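Local coordinates for cypemycin cysteine dehydrogenase (decarboxylating) (Streptomyces sp, PDB 6JDD), which catalyses the oxidative decarboxylation of a C-terminal cysteine in the biosynthesis of the linaridin peptide cypemycin, using bound FAD, at residues A[125-130]-A[149-154]. Residues are numbered along the deposited sequence; the frame is centred on the assembly and turned at random.
With FAD (flavin-adenine dinucleotide), chain B.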
ATOM      1  N   ILE A 125     -37.587  17.991   0.042  1.00 38.92           N
ATOM      2  CA  ILE A 125     -37.047  16.718   0.569  1.00 40.52           C
ATOM      3  C   ILE A 125     -37.883  15.585  -0.005  1.00 45.21           C
ATOM      4  O   ILE A 125     -39.076  15.437   0.374  1.00 41.48           O
ATOM      5  CB  ILE A 125     -37.029  16.700   2.102  1.00 40.06           C
ATOM      6  CG1 ILE A 125     -36.247  17.893   2.633  1.00 38.84           C
ATOM      7  CG2 ILE A 125     -36.466  15.375   2.597  1.00 37.26           C
ATOM      8  CD1 ILE A 125     -36.189  17.980   4.128  1.00 45.83           C
ATOM      9  N   ALA A 126     -37.241  14.816  -0.867  1.00 40.05           N
ATOM     10  CA  ALA A 126     -37.836  13.635  -1.489  1.00 40.62           C
ATOM     11  C   ALA A 126     -37.407  12.439  -0.651  1.00 43.81           C
ATOM     12  O   ALA A 126     -36.553  11.666  -1.075  1.00 50.25           O
ATOM     13  CB  ALA A 126     -37.416  13.565  -2.916  1.00 44.30           C
ATOM     14  N   ASP A 127     -38.042  12.314   0.513  1.00 46.80           N
ATOM     15  CA  ASP A 127     -37.716  11.296   1.532  1.00 45.19           C
ATOM     16  C   ASP A 127     -37.980   9.894   0.957  1.00 45.37           C
ATOM     17  O   ASP A 127     -39.012   9.665   0.320  1.00 46.85           O
ATOM     18  CB  ASP A 127     -38.535  11.518   2.801  1.00 47.21           C
ATOM     19  CG  ASP A 127     -40.010  11.620   2.477  1.00 53.24           C
ATOM     20  OD1 ASP A 127     -40.387  12.609   1.788  1.00 47.55           O
ATOM     21  OD2 ASP A 127     -40.764  10.673   2.862  1.00 57.61           O
ATOM     22  N   THR A 128     -37.066   8.987   1.288  1.00 51.06           N
ATOM     23  CA  THR A 128     -37.169   7.517   1.117  1.00 48.75           C
ATOM     24  C   THR A 128     -36.817   6.890   2.465  1.00 47.24           C
ATOM     25  O   THR A 128     -35.692   6.455   2.589  1.00 51.72           O
ATOM     26  CB  THR A 128     -36.263   7.026  -0.033  1.00 48.67           C
ATOM     27  OG1 THR A 128     -34.907   7.433   0.167  1.00 45.05           O
ATOM     28  CG2 THR A 128     -36.687   7.560  -1.380  1.00 43.55           C
ATOM     29  N   PHE A 129     -37.735   6.883   3.442  1.00 53.25           N
ATOM     30  CA  PHE A 129     -37.517   6.286   4.795  1.00 50.85           C
ATOM     31  C   PHE A 129     -37.951   4.830   4.759  1.00 46.18           C
ATOM     32  O   PHE A 129     -39.034   4.523   4.340  1.00 47.58           O
ATOM     33  CB  PHE A 129     -38.306   7.018   5.882  1.00 49.41           C
ATOM     34  CG  PHE A 129     -37.916   8.457   6.131  1.00 44.54           C
ATOM     35  CD1 PHE A 129     -37.037   9.131   5.311  1.00 43.67           C
ATOM     36  CD2 PHE A 129     -38.457   9.153   7.194  1.00 46.64           C
ATOM     37  CE1 PHE A 129     -36.686  10.448   5.568  1.00 42.36           C
ATOM     38  CE2 PHE A 129     -38.090  10.464   7.463  1.00 47.94           C
ATOM     39  CZ  PHE A 129     -37.211  11.114   6.652  1.00 44.66           C
ATOM     40  N   PRO A 130     -37.193   3.888   5.322  1.00 49.00           N
ATOM     41  CA  PRO A 130     -37.683   2.526   5.435  1.00 45.44           C
ATOM     42  C   PRO A 130     -38.882   2.413   6.394  1.00 48.39           C
ATOM     43  O   PRO A 130     -39.556   1.399   6.379  1.00 49.58           O
ATOM     44  CB  PRO A 130     -36.507   1.741   6.032  1.00 44.26           C
ATOM     45  CG  PRO A 130     -35.364   2.704   6.101  1.00 45.00           C
ATOM     46  CD  PRO A 130     -35.931   4.100   6.032  1.00 50.56           C
ATOM     47  N   VAL A 149     -38.329  24.988   4.032  1.00 44.72           N
ATOM     48  CA  VAL A 149     -38.214  23.512   3.888  1.00 43.35           C
ATOM     49  C   VAL A 149     -39.586  22.902   3.661  1.00 43.49           C
ATOM     50  O   VAL A 149     -40.457  23.203   4.429  1.00 47.22           O
ATOM     51  CB  VAL A 149     -37.569  22.941   5.147  1.00 40.16           C
ATOM     52  CG1 VAL A 149     -37.656  21.442   5.192  1.00 36.45           C
ATOM     53  CG2 VAL A 149     -36.153  23.430   5.255  1.00 42.24           C
ATOM     54  N   GLU A 150     -39.727  22.005   2.698  1.00 43.84           N
ATOM     55  CA  GLU A 150     -40.942  21.174   2.497  1.00 45.81           C
ATOM     56  C   GLU A 150     -40.554  19.746   2.132  1.00 45.94           C
ATOM     57  O   GLU A 150     -39.502  19.538   1.556  1.00 46.04           O
ATOM     58  CB  GLU A 150     -41.819  21.707   1.366  1.00 46.45           C
ATOM     59  CG  GLU A 150     -42.654  22.876   1.824  1.00 58.71           C
ATOM     60  CD  GLU A 150     -43.746  23.383   0.891  1.00 67.14           C
ATOM     61  OE1 GLU A 150     -44.235  22.609  -0.010  1.00 62.63           O
ATOM     62  OE2 GLU A 150     -44.121  24.565   1.079  1.00 64.69           O
ATOM     63  N   PHE A 151     -41.450  18.809   2.392  1.00 43.79           N
ATOM     64  CA  PHE A 151     -41.365  17.431   1.872  1.00 43.65           C
ATOM     65  C   PHE A 151     -42.133  17.380   0.565  1.00 46.30           C
ATOM     66  O   PHE A 151     -43.101  18.023   0.415  1.00 46.91           O
ATOM     67  CB  PHE A 151     -41.875  16.445   2.914  1.00 41.19           C
ATOM     68  CG  PHE A 151     -40.905  16.274   4.055  1.00 46.52           C
ATOM     69  CD1 PHE A 151     -40.861  17.197   5.089  1.00 38.58           C
ATOM     70  CD2 PHE A 151     -40.028  15.199   4.063  1.00 41.12           C
ATOM     71  CE1 PHE A 151     -39.921  17.048   6.089  1.00 43.45           C
ATOM     72  CE2 PHE A 151     -39.121  15.030   5.078  1.00 37.89           C
ATOM     73  CZ  PHE A 151     -39.082  15.948   6.097  1.00 42.17           C
ATOM     74  N   ALA A 152     -41.638  16.613  -0.377  1.00 52.61           N
ATOM     75  CA  ALA A 152     -42.197  16.559  -1.735  1.00 54.73           C
ATOM     76  C   ALA A 152     -43.546  15.883  -1.627  1.00 54.44           C
ATOM     77  O   ALA A 152     -43.751  15.134  -0.680  1.00 55.76           O
ATOM     78  CB  ALA A 152     -41.274  15.785  -2.655  1.00 61.46           C
ATOM     79  N   PRO A 153     -44.460  16.129  -2.593  1.00 59.35           N
ATOM     80  CA  PRO A 153     -45.714  15.388  -2.686  1.00 60.59           C
ATOM     81  C   PRO A 153     -45.470  13.864  -2.788  1.00 68.94           C
ATOM     82  O   PRO A 153     -44.502  13.436  -3.461  1.00 77.80           O
ATOM     83  CB  PRO A 153     -46.405  15.968  -3.937  1.00 54.47           C
ATOM     84  CG  PRO A 153     -45.805  17.343  -4.120  1.00 58.21           C
ATOM     85  CD  PRO A 153     -44.382  17.203  -3.596  1.00 63.37           C
ATOM     86  N   ARG A 154     -46.342  13.092  -2.122  1.00 65.53           N
ATOM     87  CA  ARG A 154     -46.286  11.608  -2.061  1.00 65.58           C
ATOM     88  C   ARG A 154     -46.495  11.014  -3.464  1.00 80.22           C
ATOM     89  O   ARG A 154     -47.068  11.734  -4.355  1.00 76.30           O
ATOM     90  CB  ARG A 154     -47.375  11.083  -1.124  1.00 68.63           C
ATOM     91  CG  ARG A 154     -47.324  11.617   0.301  1.00 75.24           C
ATOM     92  CD  ARG A 154     -46.026  11.238   0.988  1.00 73.40           C
ATOM     93  NE  ARG A 154     -45.016  12.263   0.768  1.00 68.77           N
ATOM     94  CZ  ARG A 154     -43.738  12.179   1.124  1.00 56.34           C
ATOM     95  NH1 ARG A 154     -42.913  13.176   0.857  1.00 57.25           N
ATOM     96  NH2 ARG A 154     -43.279  11.111   1.743  1.00 61.21           N
TER
HETATM   97  PA  FAD B 201     -23.512  10.107   4.422  1.00 43.25           P
HETATM   98  O1A FAD B 201     -22.727  11.346   4.137  1.00 46.56           O
HETATM   99  O2A FAD B 201     -23.149   8.856   3.694  1.00 46.21           O
HETATM  100  O5B FAD B 201     -23.502   9.824   6.002  1.00 52.39           O
HETATM  101  C5B FAD B 201     -22.461   8.976   6.548  1.00 51.51           C
HETATM  102  C4B FAD B 201     -22.275   9.293   8.011  1.00 52.59           C
HETATM  103  O4B FAD B 201     -20.864   9.502   8.278  1.00 56.08           O
HETATM  104  C3B FAD B 201     -22.984  10.556   8.520  1.00 49.71           C
HETATM  105  O3B FAD B 201     -23.461  10.380   9.849  1.00 50.11           O
HETATM  106  C2B FAD B 201     -21.875  11.609   8.456  1.00 50.24           C
HETATM  107  O2B FAD B 201     -22.085  12.680   9.352  1.00 54.93           O
HETATM  108  C1B FAD B 201     -20.661  10.775   8.848  1.00 49.48           C
HETATM  109  N9A FAD B 201     -19.399  11.303   8.345  1.00 53.81           N
HETATM  110  C8A FAD B 201     -19.069  12.617   8.123  1.00 67.62           C
HETATM  111  N7A FAD B 201     -17.847  12.759   7.663  1.00 58.48           N
HETATM  112  C5A FAD B 201     -17.349  11.464   7.580  1.00 63.88           C
HETATM  113  C6A FAD B 201     -16.107  10.944   7.166  1.00 58.80           C
HETATM  114  N6A FAD B 201     -15.097  11.695   6.737  1.00 61.90           N
HETATM  115  N1A FAD B 201     -15.950   9.601   7.212  1.00 56.88           N
HETATM  116  C2A FAD B 201     -16.971   8.849   7.645  1.00 64.08           C
HETATM  117  N3A FAD B 201     -18.179   9.225   8.058  1.00 56.96           N
HETATM  118  C4A FAD B 201     -18.301  10.562   8.000  1.00 58.70           C
HETATM  119  N1  FAD B 201     -31.643   4.652   4.436  1.00 40.43           N
HETATM  120  C2  FAD B 201     -32.786   5.352   4.252  1.00 41.08           C
HETATM  121  O2  FAD B 201     -33.070   6.304   4.983  1.00 41.61           O
HETATM  122  N3  FAD B 201     -33.668   5.044   3.266  1.00 44.45           N
HETATM  123  C4  FAD B 201     -33.452   4.004   2.396  1.00 42.70           C
HETATM  124  O4  FAD B 201     -34.272   3.762   1.522  1.00 41.01           O
HETATM  125  C4X FAD B 201     -32.272   3.251   2.554  1.00 43.95           C
HETATM  126  N5  FAD B 201     -32.050   2.256   1.734  1.00 45.33           N
HETATM  127  C5X FAD B 201     -30.896   1.539   1.909  1.00 43.81           C
HETATM  128  C6  FAD B 201     -30.640   0.467   1.036  1.00 40.61           C
HETATM  129  C7  FAD B 201     -29.503  -0.296   1.153  1.00 43.69           C
HETATM  130  C7M FAD B 201     -29.260  -1.438   0.200  1.00 45.59           C
HETATM  131  C8  FAD B 201     -28.565   0.002   2.172  1.00 45.36           C
HETATM  132  C8M FAD B 201     -27.311  -0.819   2.319  1.00 45.15           C
HETATM  133  C9  FAD B 201     -28.805   1.053   3.034  1.00 40.14           C
HETATM  134  C9A FAD B 201     -29.965   1.838   2.923  1.00 40.89           C
HETATM  135  N10 FAD B 201     -30.238   2.906   3.776  1.00 39.11           N
HETATM  136  C10 FAD B 201     -31.395   3.646   3.625  1.00 42.86           C
HETATM  137  C1' FAD B 201     -29.287   3.247   4.850  1.00 37.97           C
HETATM  138  C2' FAD B 201     -28.414   4.432   4.482  1.00 39.74           C
HETATM  139  O2' FAD B 201     -27.561   4.081   3.397  1.00 40.44           O
HETATM  140  C3' FAD B 201     -27.562   4.876   5.673  1.00 39.69           C
HETATM  141  O3' FAD B 201     -28.407   5.429   6.677  1.00 42.17           O
HETATM  142  C4' FAD B 201     -26.481   5.897   5.310  1.00 39.62           C
HETATM  143  O4' FAD B 201     -25.726   6.232   6.476  1.00 39.25           O
HETATM  144  C5' FAD B 201     -27.056   7.158   4.707  1.00 41.66           C
HETATM  145  O5' FAD B 201     -26.003   8.149   4.561  1.00 42.42           O
HETATM  146  P   FAD B 201     -26.297   9.488   3.728  1.00 39.13           P
HETATM  147  O1P FAD B 201     -27.569  10.086   4.228  1.00 40.26           O
HETATM  148  O2P FAD B 201     -26.170   9.175   2.273  1.00 38.57           O
HETATM  149  O3P FAD B 201     -25.066  10.414   4.177  1.00 44.87           O
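Asp127 CG stands between its backbone N and carbonyl carbon (chi1 52°). The Arg154 chain is bent at chi2 and chi3, and its end comes back to the Asp127 carboxylate. The two flat groups are nearly coplanar, 6° apart. Arg154 grips Asp127 end-on in a salt bridge with two hydrogen bonds, NH1 to OD1 at 2.8 Å and NH2 to OD2 at 2.8 Å. Each oxygen uses its syn lone pair. Arg154 NH1 also donates to Ala152 O at 2.6 Å, which ties the guanidinium to the backbone of its own segment as well. An alanine in place of Asp127 would remove both oxygens, and the Arg154 guanidinium, though still bonded to Ala152 O, would probably be freer to turn. Asp127 OD1 also lies at the edge of the Phe151 ring, in its plane. Over one face of that ring sits Ile125, with CB 4.2 Å from the ring centroid in a CH-pi contact. The backbones pair in parallel. Ile125 N donates to Glu150 O at 2.9 Å, and Ala152 N donates to Ile125 O at 2.9 Å. Ile125 also packs on Val100 and Leu103 of helix 97-104. Beyond the strand, Thr128 O accepts a hydrogen bond from FAD N3 at 2.6 Å. Strands 123-127 and 149-151, joined through helix 134-142, form a beta-alpha-beta unit at one edge of the parallel sheet, with the flavin past the C-terminal end of strand 123-127, as is typical of Rossmann-like flavoproteins.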